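Long-range contacts in sulfur oxygenase/reductase (Halothiobacillus neapolitanus, PDB 6QPA), which probably oxidises and reduces elemental sulfur in an oxygen-dependent reaction at a mononuclear iron site: residues M12-N17 with L71-M76; G44-L49 with M302-L307; L48-I53 with Y295-S300; R158-G163 with H256-S261. All coordinates share one frame; numbering follows the deposited sequence.

Interaction 1. Residues M12-N17 with L71-M76; sequences MAKIAN and LNPMGM
Asn17, just past the end of its strand, meets Asn72, just ahead of the start of the facing one. The backbone N of Asn17 gives a nearly straight hydrogen bond (174°) to OD1 of Asn72 at 2.8 Å. Its side chain answers with a second one: ND2 of Asn17 donates to the backbone O of Leu71, also at 2.8 Å, and that oxygen lies in the plane of the amide. CG of Asn17 stands anti to its own backbone N (chi1 -177°), which sets it against the thioether of Met74, with 3.6 Å from CG to SD; the two side chains cross at about a right angle.

Behind this polar end the strands are antiparallel. Ala13 with Met76 and Ile15 with Met74 are hydrogen-bonded pairs, and N of Ile15 lies 2.9 Å from O of Met74. On the face carrying these residues, CG1 of Ile15 packs on CG of Met74 (3.8 Å), and helix 19-27 covers them through Met25 and Tyr22. On the other face, CB of Lys14 rests 3.6 Å from CB of Pro73, which follows a cis peptide bond.

Further out, the amide of Asn17 also bonds O of Arg68 and OH of Tyr22, while ND2 of Asn72 donates to O of Thr70 in a neighbouring subunit. Partners at both ends of each amide should fix its rotation, and Asn72 thereby couples the loop leading into strand 74-82 to the subunit interface.

Interaction 2. Residues G44-L49 with M302-L307; sequences GFEQLL and MMEQGL
Gln47, Phe45 and Gln305 bury the most surface here, all on one face of an antiparallel strand pair. CG of Phe45 sits between its backbone N and carbonyl carbon (chi1 72°), and the ring lies by the opposing backbone: N of Gln305 is over the ring centre, 3.9 Å above its plane. CE2 of Phe45 touches CB of Gln305 at 3.5 Å, the ring turned 87° to the Gln305 amide, while CB of Met303 meets the ring edge in plane. An alanine in place of Phe45 would probably open a gap beside CB of Gln305 and Met303 and leave Val274 of another subunit, which packs on the ring, without its partner.

Gln47 runs alongside Met303, both pointing the same way, with OE1 of Gln47 3.2 Å from CE of Met303. The backbone O of Gln47 accepts from N of Met302 at 2.7 Å. The amide of Gln305 faces the other subunit, its NE2 bonded to Asp275 there, and its CG lies 3.5 Å from CA of Gly44, where a side chain would run into O of Gln305.

On the opposite face, OE1 of Glu46 and OE2 of Glu304 stand only 2.6 Å apart, so one of the acids probably carries a proton. Glu304 is also held by N of Ser156 and by a salt bridge to Arg158. The backbone bonds between Phe45 and Gln305, both 3.1 Å, mark a hydrogen-bonded antiparallel pair joining strands 42-53 and 290-305 in the curled sheet of this member of the dimeric alpha-beta barrel clan.

Interaction 3. Residues L48-I53 with Y295-S300; sequences LLQTGI and YYMFFS
Gln50 holds CG anti to its backbone N (chi1 -180°) and stays extended beyond it, which carries its amide to Met297; the two side chains cross at about a right angle, with CE of Met297 3.3 Å from OE1 of Gln50. NE2 of Gln50 donates within its own strand to O of Gly52 at 3.1 Å, from 56° out of the carbonyl plane. The backbone N of Phe298 reaches the same oxygen from the opposite face, at 2.8 Å, so two donors grip it. OE1 of Gln50 accepts from N of Gly75 on the neighbouring strand, and a water joins NE2 to OH of Tyr295, whose stronger partner is O of Ile111 in another subunit. A leucine in place of Gln50 would probably leave N of Gly75 without its mate, Gly52 O with Phe298 as its remaining grip, and the water less firmly placed.

Side chains on both strands add packing. CB of Leu48 meets CD2 of Phe299 at 3.6 Å, Phe299 in turn meeting the ring of Phe77. CG2 of Ile53 approaches OH of Tyr295 to 3.3 Å, and O of Ile53 sits over one face of the Phe298 ring, displaced toward its rim.

Between Gln50 and Gly52 the register slips by one residue. N of Thr51 donates to O of Phe298 at 2.8 Å, and N of Gly52 turns to the same oxygen in a weak bond at 3.4 Å. Two residues set against one on the facing antiparallel strand make a classic beta bulge.

Interaction 4. Residues R158-G163 with H256-S261; sequences RTVVIG and HIEWES
Arg158 opens this antiparallel ladder, in which strand 159-167 pairs with strand 251-259 inside the curled sheet, by reaching for Glu258. Its chain, extended from CG to NE, brings the guanidinium edge-on to the carboxylate: NE of Arg158 makes a salt bridge of 2.7 Å to OE2 of Glu258, met from above the carboxylate plane, with the two planes 53° apart. NH2 of Arg158 adds weaker bonds to both oxygens. OE1 of Glu258 takes NE2 of His256 on its anti lone pair, also at 2.7 Å, and makes a salt bridge to Arg309. Arg158 has a second acid partner in Glu304, so two arginines and two acids form a buried cluster, in which the acids probably offset the nearness of Arg158 and Arg309.

Thr159 forms a hydrogen-bonded pair with Trp259, its N 3.0 Å from O of Trp259. Val160 lies side by side with Glu258. Its CG1, anti to the backbone N (chi1 175°), sits over one face of the His256 imidazole in a CH-pi contact, 3.8 Å from the ring centroid. Val161 pairs with Ile257 through two backbone bonds. Its side chain lies under helix 262-269, and its CG2 comes within 4.2 Å of CD1 of Trp259.

From the N terminus, strand 7-15 leads into interaction 1, which closes a short loop at 71-76. Strand 42-53 starts inside that loop, so interactions 2 and 3, which it forms with strand 290-305, cross interaction 1. They close long loops over some 240 to 250 residues and share Leu48 and Leu49. Interaction 4, between 158-163 and 256-261, is nested within both of those loops and follows interaction 1 in series. In space, interaction 1 touches interactions 2 and 3 through strands 74-82 and 42-53, while interaction 4 meets interaction 3 across neighbouring strands 159-167 and 290-305, and interaction 2 through the Glu304-Arg158 salt bridge. Together the four tie both halves of the chain into one curled antiparallel sheet.

Interaction 1. Residues M12-N17 with L71-M76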
loop_
_atom_site.group_PDB
_atom_site.type_symbol
_atom_site.label_atom_id
_atom_site.label_comp_id
_atom_site.label_asym_id
_atom_site.label_seq_id
_atom_site.Cartn_x
_atom_site.Cartn_y
_atom_site.Cartn_z
ATOM N N MET A 12 6.708 13.971 52.369
ATOM C CA MET A 12 7.185 14.485 51.091
ATOM C C MET A 12 7.981 13.396 50.396
ATOM O O MET A 12 8.929 12.853 50.978
ATOM C CB MET A 12 8.049 15.724 51.292
ATOM C CG MET A 12 7.356 16.859 52.013
ATOM S SD MET A 12 8.571 18.076 52.542
ATOM C CE MET A 12 7.481 19.382 53.096
ATOM N N ALA A 13 7.580 13.067 49.168
ATOM C CA ALA A 13 8.269 12.095 48.337
ATOM C C ALA A 13 8.256 12.576 46.895
ATOM O O ALA A 13 7.448 13.420 46.511
ATOM C CB ALA A 13 7.611 10.713 48.413
ATOM N N LYS A 14 9.165 12.033 46.095
ATOM C CA LYS A 14 9.155 12.228 44.648
ATOM C C LYS A 14 9.050 10.858 44.001
ATOM O O LYS A 14 9.838 9.960 44.310
ATOM C CB LYS A 14 10.378 13.003 44.169
ATOM C CG LYS A 14 10.370 14.460 44.641
ATOM C CD LYS A 14 11.569 15.223 44.126
ATOM C CE LYS A 14 11.483 16.700 44.491
ATOM N NZ LYS A 14 10.268 17.337 43.867
ATOM N N ILE A 15 8.040 10.685 43.153
ATOM C CA ILE A 15 7.701 9.381 42.628
ATOM C C ILE A 15 7.767 9.414 41.109
ATOM O O ILE A 15 7.643 10.467 40.467
ATOM C CB ILE A 15 6.314 8.918 43.114
ATOM C CG1 ILE A 15 5.217 9.781 42.485
ATOM C CG2 ILE A 15 6.247 9.017 44.657
ATOM C CD1 ILE A 15 3.853 9.391 42.892
ATOM N N ALA A 16 7.941 8.222 40.539
ATOM C CA ALA A 16 8.039 8.074 39.097
ATOM C C ALA A 16 6.717 8.428 38.434
ATOM O O ALA A 16 5.648 8.036 38.894
ATOM C CB ALA A 16 8.455 6.643 38.731
ATOM N N ASN A 17 6.798 9.189 37.351
ATOM C CA ASN A 17 5.621 9.625 36.613
ATOM C C ASN A 17 5.377 8.627 35.483
ATOM O O ASN A 17 5.823 8.793 34.351
ATOM C CB ASN A 17 5.823 11.044 36.096
ATOM C CG ASN A 17 4.614 11.577 35.375
ATOM O OD1 ASN A 17 3.603 10.890 35.252
ATOM N ND2 ASN A 17 4.699 12.819 34.912
ATOM N N LEU A 71 7.145 15.959 34.055
ATOM C CA LEU A 71 7.791 15.961 35.355
ATOM C C LEU A 71 8.098 14.528 35.748
ATOM O O LEU A 71 7.197 13.687 35.781
ATOM C CB LEU A 71 6.865 16.631 36.362
ATOM C CG LEU A 71 7.249 17.146 37.728
ATOM C CD1 LEU A 71 8.483 18.012 37.690
ATOM C CD2 LEU A 71 6.063 17.955 38.221
ATOM N N ASN A 72 9.371 14.233 35.998
ATOM C CA ASN A 72 9.720 12.901 36.484
ATOM C C ASN A 72 11.062 12.925 37.203
ATOM O O ASN A 72 12.105 13.068 36.552
ATOM C CB ASN A 72 9.799 11.889 35.345
ATOM C CG ASN A 72 10.143 10.505 35.857
ATOM O OD1 ASN A 72 9.371 9.916 36.614
ATOM N ND2 ASN A 72 11.331 10.006 35.506
ATOM N N PRO A 73 11.090 12.751 38.530
ATOM C CA PRO A 73 9.930 12.452 39.371
ATOM C C PRO A 73 8.992 13.640 39.581
ATOM O O PRO A 73 9.320 14.786 39.290
ATOM C CB PRO A 73 10.572 12.059 40.703
ATOM C CG PRO A 73 11.788 12.934 40.765
ATOM C CD PRO A 73 12.302 12.984 39.341
ATOM N N MET A 74 7.810 13.346 40.087
ATOM C CA MET A 74 6.836 14.356 40.460
ATOM C C MET A 74 6.675 14.340 41.970
ATOM O O MET A 74 6.783 13.284 42.599
ATOM C CB MET A 74 5.506 14.093 39.752
ATOM C CG MET A 74 4.878 12.771 40.111
ATOM S SD MET A 74 3.716 12.234 38.819
ATOM C CE MET A 74 2.934 13.776 38.406
ATOM N N GLY A 75 6.465 15.513 42.551
ATOM C CA GLY A 75 6.263 15.589 43.984
ATOM C C GLY A 75 4.950 14.936 44.384
ATOM O O GLY A 75 3.961 14.979 43.653
ATOM N N MET A 76 4.957 14.293 45.544
ATOM C CA MET A 76 3.739 13.737 46.127
ATOM C C MET A 76 3.782 14.057 47.610
ATOM O O MET A 76 4.659 13.567 48.321
ATOM C CB MET A 76 3.624 12.239 45.883
ATOM C CG MET A 76 2.192 11.794 45.658
ATOM S SD MET A 76 1.556 11.073 47.155
ATOM C CE MET A 76 2.426 9.493 47.119
HETATM O O HOH W 1 10.822 16.815 40.553
#

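Interaction 2. Residues G44-L49 with M302-L307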
loop_
_atom_site.group_PDB
_atom_site.type_symbol
_atom_site.label_atom_id
_atom_site.label_comp_id
_atom_site.label_asym_id
_atom_site.label_seq_id
_atom_site.Cartn_x
_atom_site.Cartn_y
_atom_site.Cartn_z
ATOM N N GLY A 44 -7.503 14.312 59.741
ATOM C CA GLY A 44 -7.758 14.410 58.318
ATOM C C GLY A 44 -6.468 14.359 57.527
ATOM O O GLY A 44 -5.376 14.206 58.080
ATOM N N PHE A 45 -6.623 14.445 56.205
ATOM C CA PHE A 45 -5.468 14.315 55.332
ATOM C C PHE A 45 -5.713 15.020 54.001
ATOM O O PHE A 45 -6.850 15.339 53.635
ATOM C CB PHE A 45 -5.087 12.838 55.119
ATOM C CG PHE A 45 -6.039 12.067 54.255
ATOM C CD1 PHE A 45 -5.907 12.069 52.865
ATOM C CD2 PHE A 45 -7.059 11.316 54.828
ATOM C CE1 PHE A 45 -6.797 11.351 52.049
ATOM C CE2 PHE A 45 -7.956 10.573 54.016
ATOM C CZ PHE A 45 -7.824 10.602 52.630
ATOM N N GLU A 46 -4.609 15.272 53.291
ATOM C CA GLU A 46 -4.608 15.841 51.945
ATOM C C GLU A 46 -3.589 15.062 51.139
ATOM O O GLU A 46 -2.427 14.994 51.537
ATOM C CB GLU A 46 -4.220 17.327 51.943
ATOM C CG GLU A 46 -5.022 18.201 52.861
ATOM C CD GLU A 46 -6.328 18.636 52.238
ATOM O OE1 GLU A 46 -6.518 18.359 51.046
ATOM O OE2 GLU A 46 -7.160 19.248 52.937
ATOM N N GLN A 47 -4.015 14.440 50.047
ATOM C CA GLN A 47 -3.092 13.785 49.130
ATOM C C GLN A 47 -2.874 14.716 47.938
ATOM O O GLN A 47 -3.795 14.964 47.146
ATOM C CB GLN A 47 -3.603 12.411 48.696
ATOM C CG GLN A 47 -2.539 11.590 47.943
ATOM C CD GLN A 47 -3.063 10.271 47.395
ATOM O OE1 GLN A 47 -4.105 10.226 46.739
ATOM N NE2 GLN A 47 -2.332 9.188 47.653
ATOM N N LEU A 48 -1.666 15.262 47.830
ATOM C CA LEU A 48 -1.355 16.265 46.822
ATOM C C LEU A 48 -0.364 15.684 45.824
ATOM O O LEU A 48 0.700 15.194 46.214
ATOM C CB LEU A 48 -0.777 17.512 47.479
ATOM C CG LEU A 48 -1.589 18.192 48.578
ATOM C CD1 LEU A 48 -0.805 19.377 49.151
ATOM C CD2 LEU A 48 -2.916 18.686 48.015
ATOM N N LEU A 49 -0.710 15.738 44.542
ATOM C CA LEU A 49 0.168 15.297 43.469
ATOM C C LEU A 49 0.652 16.515 42.691
ATOM O O LEU A 49 -0.159 17.342 42.266
ATOM C CB LEU A 49 -0.550 14.306 42.537
ATOM C CG LEU A 49 0.357 13.705 41.461
ATOM C CD1 LEU A 49 1.473 12.895 42.125
ATOM C CD2 LEU A 49 -0.439 12.830 40.485
ATOM N N MET A 302 -5.623 14.965 45.177
ATOM C CA MET A 302 -6.225 13.757 44.632
ATOM C C MET A 302 -7.354 13.261 45.522
ATOM O O MET A 302 -8.445 12.940 45.043
ATOM C CB MET A 302 -5.168 12.665 44.477
ATOM C CG MET A 302 -4.160 12.856 43.375
ATOM S SD MET A 302 -4.823 13.780 41.941
ATOM C CE MET A 302 -5.576 12.459 40.977
ATOM N N MET A 303 -7.091 13.146 46.820
ATOM C CA MET A 303 -8.047 12.640 47.791
ATOM C C MET A 303 -7.953 13.564 48.982
ATOM O O MET A 303 -6.873 14.074 49.277
ATOM C CB MET A 303 -7.746 11.195 48.236
ATOM C CG MET A 303 -7.659 10.185 47.103
ATOM S SD MET A 303 -7.607 8.476 47.689
ATOM C CE MET A 303 -6.273 7.806 46.680
ATOM N N GLU A 304 -9.080 13.823 49.626
ATOM C CA GLU A 304 -9.080 14.680 50.800
ATOM C C GLU A 304 -10.072 14.133 51.800
ATOM O O GLU A 304 -11.155 13.674 51.420
ATOM C CB GLU A 304 -9.484 16.113 50.474
ATOM C CG GLU A 304 -8.752 16.732 49.321
ATOM C CD GLU A 304 -9.206 18.159 49.100
ATOM O OE1 GLU A 304 -10.065 18.363 48.214
ATOM O OE2 GLU A 304 -8.722 19.053 49.833
ATOM N N GLN A 305 -9.692 14.153 53.069
ATOM C CA GLN A 305 -10.671 14.038 54.148
ATOM C C GLN A 305 -10.483 15.334 54.928
ATOM O O GLN A 305 -9.513 15.502 55.683
ATOM C CB GLN A 305 -10.529 12.725 54.944
ATOM C CG GLN A 305 -10.177 12.774 56.418
ATOM C CD GLN A 305 -11.281 13.254 57.340
ATOM O OE1 GLN A 305 -11.973 14.244 57.075
ATOM N NE2 GLN A 305 -11.416 12.568 58.468
ATOM N N GLY A 306 -11.385 16.287 54.670
ATOM C CA GLY A 306 -11.152 17.661 55.054
ATOM C C GLY A 306 -11.789 18.113 56.353
ATOM O O GLY A 306 -11.843 19.318 56.603
ATOM N N LEU A 307 -12.242 17.191 57.215
ATOM C CA LEU A 307 -12.908 17.645 58.434
ATOM C C LEU A 307 -11.973 18.384 59.387
ATOM O O LEU A 307 -12.443 19.165 60.219
ATOM C CB LEU A 307 -13.606 16.489 59.140
ATOM C CG LEU A 307 -14.983 16.341 58.470
ATOM C CD1 LEU A 307 -15.043 15.179 57.455
ATOM C CD2 LEU A 307 -16.138 16.329 59.477
#

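Interaction 3. Residues L48-I53 with Y295-S300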
loop_
_atom_site.group_PDB
_atom_site.type_symbol
_atom_site.label_atom_id
_atom_site.label_comp_id
_atom_site.label_asym_id
_atom_site.label_seq_id
_atom_site.Cartn_x
_atom_site.Cartn_y
_atom_site.Cartn_z
ATOM N N LEU A 48 -1.666 15.262 47.830
ATOM C CA LEU A 48 -1.355 16.265 46.822
ATOM C C LEU A 48 -0.364 15.684 45.824
ATOM O O LEU A 48 0.700 15.194 46.214
ATOM C CB LEU A 48 -0.777 17.512 47.479
ATOM C CG LEU A 48 -1.589 18.192 48.578
ATOM C CD1 LEU A 48 -0.805 19.377 49.151
ATOM C CD2 LEU A 48 -2.916 18.686 48.015
ATOM N N LEU A 49 -0.710 15.738 44.542
ATOM C CA LEU A 49 0.168 15.297 43.469
ATOM C C LEU A 49 0.652 16.515 42.691
ATOM O O LEU A 49 -0.159 17.342 42.266
ATOM C CB LEU A 49 -0.550 14.306 42.537
ATOM C CG LEU A 49 0.357 13.705 41.461
ATOM C CD1 LEU A 49 1.473 12.895 42.125
ATOM C CD2 LEU A 49 -0.439 12.830 40.485
ATOM N N GLN A 50 1.961 16.646 42.512
ATOM C CA GLN A 50 2.467 17.831 41.820
ATOM C C GLN A 50 2.071 17.815 40.347
ATOM O O GLN A 50 2.134 16.776 39.686
ATOM C CB GLN A 50 3.983 17.938 41.940
ATOM C CG GLN A 50 4.541 19.158 41.237
ATOM C CD GLN A 50 6.042 19.247 41.390
ATOM O OE1 GLN A 50 6.698 18.275 41.757
ATOM N NE2 GLN A 50 6.589 20.407 41.113
ATOM N N THR A 51 1.630 18.978 39.846
ATOM C CA THR A 51 1.296 19.171 38.443
ATOM C C THR A 51 2.227 20.134 37.726
ATOM O O THR A 51 2.247 20.142 36.492
ATOM C CB THR A 51 -0.135 19.716 38.309
ATOM O OG1 THR A 51 -0.254 20.914 39.090
ATOM C CG2 THR A 51 -1.143 18.686 38.785
ATOM N N GLY A 52 3.005 20.924 38.458
ATOM C CA GLY A 52 3.901 21.875 37.824
ATOM C C GLY A 52 4.495 22.819 38.857
ATOM O O GLY A 52 4.534 22.510 40.051
ATOM N N ILE A 53 4.963 23.973 38.374
ATOM C CA ILE A 53 5.549 25.006 39.227
ATOM C C ILE A 53 5.105 26.368 38.713
ATOM O O ILE A 53 4.513 26.496 37.636
ATOM C CB ILE A 53 7.093 24.971 39.257
ATOM C CG1 ILE A 53 7.642 25.407 37.883
ATOM C CG2 ILE A 53 7.640 23.621 39.717
ATOM C CD1 ILE A 53 9.137 25.739 37.878
ATOM N N TYR A 295 9.752 29.583 46.264
ATOM C CA TYR A 295 9.596 28.617 45.184
ATOM C C TYR A 295 8.212 27.991 45.320
ATOM O O TYR A 295 7.873 27.451 46.379
ATOM C CB TYR A 295 10.688 27.542 45.241
ATOM C CG TYR A 295 10.678 26.577 44.053
ATOM C CD1 TYR A 295 11.193 26.957 42.821
ATOM C CD2 TYR A 295 10.177 25.280 44.184
ATOM C CE1 TYR A 295 11.205 26.073 41.737
ATOM C CE2 TYR A 295 10.188 24.396 43.122
ATOM C CZ TYR A 295 10.692 24.796 41.898
ATOM O OH TYR A 295 10.698 23.902 40.855
ATOM N N TYR A 296 7.406 28.081 44.269
ATOM C CA TYR A 296 6.016 27.649 44.318
ATOM C C TYR A 296 5.832 26.397 43.468
ATOM O O TYR A 296 6.050 26.438 42.253
ATOM C CB TYR A 296 5.104 28.775 43.837
ATOM C CG TYR A 296 4.849 29.801 44.931
ATOM C CD1 TYR A 296 3.856 29.591 45.865
ATOM C CD2 TYR A 296 5.618 30.945 45.047
ATOM C CE1 TYR A 296 3.595 30.480 46.865
ATOM C CE2 TYR A 296 5.371 31.860 46.070
ATOM C CZ TYR A 296 4.354 31.609 46.979
ATOM O OH TYR A 296 4.058 32.468 48.021
ATOM N N MET A 297 5.433 25.293 44.106
ATOM C CA MET A 297 5.033 24.074 43.408
ATOM C C MET A 297 3.510 24.004 43.304
ATOM O O MET A 297 2.799 24.336 44.255
ATOM C CB MET A 297 5.564 22.827 44.127
ATOM C CG MET A 297 7.085 22.771 44.220
ATOM S SD MET A 297 7.654 21.529 45.399
ATOM C CE MET A 297 7.115 20.025 44.567
ATOM N N PHE A 298 3.016 23.569 42.144
ATOM C CA PHE A 298 1.588 23.400 41.899
ATOM C C PHE A 298 1.191 21.942 42.134
ATOM O O PHE A 298 1.887 21.031 41.691
ATOM C CB PHE A 298 1.217 23.788 40.460
ATOM C CG PHE A 298 1.120 25.272 40.215
ATOM C CD1 PHE A 298 2.010 26.159 40.824
ATOM C CD2 PHE A 298 0.139 25.785 39.353
ATOM C CE1 PHE A 298 1.931 27.533 40.578
ATOM C CE2 PHE A 298 0.045 27.151 39.105
ATOM C CZ PHE A 298 0.953 28.031 39.714
ATOM N N PHE A 299 0.056 21.738 42.809
ATOM C CA PHE A 299 -0.471 20.414 43.115
ATOM C C PHE A 299 -1.962 20.307 42.812
ATOM O O PHE A 299 -2.719 21.280 42.913
ATOM C CB PHE A 299 -0.334 20.064 44.586
ATOM C CG PHE A 299 1.067 19.969 45.078
ATOM C CD1 PHE A 299 1.736 21.106 45.508
ATOM C CD2 PHE A 299 1.701 18.741 45.167
ATOM C CE1 PHE A 299 3.016 21.028 46.008
ATOM C CE2 PHE A 299 2.990 18.647 45.670
ATOM C CZ PHE A 299 3.652 19.804 46.087
ATOM N N SER A 300 -2.392 19.077 42.537
ATOM C CA SER A 300 -3.794 18.748 42.523
ATOM C C SER A 300 -4.118 17.900 43.740
ATOM O O SER A 300 -3.394 16.939 44.020
ATOM C CB SER A 300 -4.161 17.989 41.253
ATOM O OG SER A 300 -5.506 17.591 41.361
HETATM O O HOH W 2 9.689 20.962 41.565
HETATM O O HOH W 3 -3.537 21.512 39.731
#

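Interaction 4. Residues R158-G163 with H256-S261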
loop_
_atom_site.group_PDB
_atom_site.type_symbol
_atom_site.label_atom_id
_atom_site.label_comp_id
_atom_site.label_asym_id
_atom_site.label_seq_id
_atom_site.Cartn_x
_atom_site.Cartn_y
_atom_site.Cartn_z
ATOM N N ARG A 158 -9.635 21.531 42.641
ATOM C CA ARG A 158 -9.051 22.868 42.673
ATOM C C ARG A 158 -7.540 22.700 42.685
ATOM O O ARG A 158 -7.022 21.585 42.603
ATOM C CB ARG A 158 -9.568 23.690 43.864
ATOM C CG ARG A 158 -9.078 23.216 45.239
ATOM C CD ARG A 158 -9.953 23.696 46.378
ATOM N NE ARG A 158 -9.367 23.300 47.663
ATOM C CZ ARG A 158 -9.442 22.068 48.169
ATOM N NH1 ARG A 158 -10.121 21.110 47.524
ATOM N NH2 ARG A 158 -8.850 21.795 49.328
ATOM N N THR A 159 -6.833 23.815 42.773
ATOM C CA THR A 159 -5.383 23.817 42.710
ATOM C C THR A 159 -4.828 24.188 44.080
ATOM O O THR A 159 -5.334 25.105 44.740
ATOM C CB THR A 159 -4.894 24.793 41.636
ATOM O OG1 THR A 159 -5.299 24.310 40.360
ATOM C CG2 THR A 159 -3.345 24.935 41.674
ATOM N N VAL A 160 -3.830 23.442 44.532
ATOM C CA VAL A 160 -3.106 23.785 45.749
ATOM C C VAL A 160 -1.686 24.147 45.357
ATOM O O VAL A 160 -1.017 23.410 44.619
ATOM C CB VAL A 160 -3.148 22.659 46.798
ATOM C CG1 VAL A 160 -2.259 23.015 48.010
ATOM C CG2 VAL A 160 -4.592 22.433 47.260
ATOM N N VAL A 161 -1.239 25.295 45.832
ATOM C CA VAL A 161 0.102 25.786 45.580
ATOM C C VAL A 161 0.835 25.853 46.913
ATOM O O VAL A 161 0.245 26.251 47.924
ATOM C CB VAL A 161 0.000 27.161 44.894
ATOM C CG1 VAL A 161 1.176 27.971 45.176
ATOM C CG2 VAL A 161 -0.210 26.968 43.384
ATOM N N ILE A 162 2.099 25.434 46.935
ATOM C CA ILE A 162 2.912 25.494 48.152
ATOM C C ILE A 162 4.171 26.305 47.863
ATOM O O ILE A 162 4.969 25.931 46.989
ATOM C CB ILE A 162 3.286 24.102 48.676
ATOM C CG1 ILE A 162 2.021 23.270 48.937
ATOM C CG2 ILE A 162 4.121 24.246 49.968
ATOM C CD1 ILE A 162 2.319 21.847 49.429
ATOM N N GLY A 163 4.342 27.408 48.585
ATOM C CA GLY A 163 5.513 28.250 48.455
ATOM C C GLY A 163 6.540 27.947 49.530
ATOM O O GLY A 163 6.264 28.084 50.721
ATOM N N HIS A 256 0.773 27.676 52.000
ATOM C CA HIS A 256 -0.213 26.843 51.311
ATOM C C HIS A 256 -1.333 27.752 50.810
ATOM O O HIS A 256 -1.969 28.439 51.611
ATOM C CB HIS A 256 -0.717 25.777 52.286
ATOM C CG HIS A 256 -1.913 24.994 51.828
ATOM N ND1 HIS A 256 -1.891 23.623 51.705
ATOM C CD2 HIS A 256 -3.189 25.371 51.571
ATOM C CE1 HIS A 256 -3.085 23.191 51.345
ATOM N NE2 HIS A 256 -3.895 24.232 51.266
ATOM N N ILE A 257 -1.525 27.816 49.491
ATOM C CA ILE A 257 -2.560 28.670 48.905
ATOM C C ILE A 257 -3.422 27.849 47.959
ATOM O O ILE A 257 -2.908 27.190 47.047
ATOM C CB ILE A 257 -1.973 29.877 48.154
ATOM C CG1 ILE A 257 -0.841 30.526 48.966
ATOM C CG2 ILE A 257 -3.086 30.882 47.875
ATOM C CD1 ILE A 257 -0.117 31.612 48.223
ATOM N N GLU A 258 -4.734 27.947 48.133
ATOM C CA GLU A 258 -5.680 27.245 47.289
ATOM C C GLU A 258 -6.304 28.224 46.311
ATOM O O GLU A 258 -6.578 29.384 46.652
ATOM C CB GLU A 258 -6.754 26.547 48.127
ATOM C CG GLU A 258 -6.114 25.679 49.177
ATOM C CD GLU A 258 -7.037 24.671 49.838
ATOM O OE1 GLU A 258 -6.484 23.794 50.521
ATOM O OE2 GLU A 258 -8.277 24.735 49.692
ATOM N N TRP A 259 -6.478 27.752 45.080
ATOM C CA TRP A 259 -6.952 28.560 43.971
ATOM C C TRP A 259 -7.978 27.763 43.183
ATOM O O TRP A 259 -7.954 26.527 43.169
ATOM C CB TRP A 259 -5.806 28.963 43.035
ATOM C CG TRP A 259 -4.734 29.790 43.666
ATOM C CD1 TRP A 259 -3.591 29.339 44.256
ATOM C CD2 TRP A 259 -4.691 31.220 43.751
ATOM N NE1 TRP A 259 -2.836 30.394 44.703
ATOM C CE2 TRP A 259 -3.488 31.564 44.408
ATOM C CE3 TRP A 259 -5.558 32.241 43.356
ATOM C CZ2 TRP A 259 -3.124 32.900 44.675
ATOM C CZ3 TRP A 259 -5.186 33.580 43.613
ATOM C CH2 TRP A 259 -3.976 33.887 44.259
ATOM N N GLU A 260 -8.835 28.488 42.463
ATOM C CA GLU A 260 -9.868 27.836 41.662
ATOM C C GLU A 260 -9.276 26.880 40.632
ATOM O O GLU A 260 -9.848 25.814 40.372
ATOM C CB GLU A 260 -10.735 28.878 40.963
ATOM C CG GLU A 260 -11.762 28.254 40.006
ATOM C CD GLU A 260 -12.787 29.248 39.488
ATOM O OE1 GLU A 260 -13.034 29.245 38.271
ATOM O OE2 GLU A 260 -13.373 30.009 40.297
ATOM N N SER A 261 -8.150 27.252 40.023
ATOM C CA SER A 261 -7.599 26.531 38.879
ATOM C C SER A 261 -6.119 26.882 38.770
ATOM O O SER A 261 -5.655 27.830 39.406
ATOM C CB SER A 261 -8.336 26.909 37.586
ATOM O OG SER A 261 -7.934 28.214 37.164
#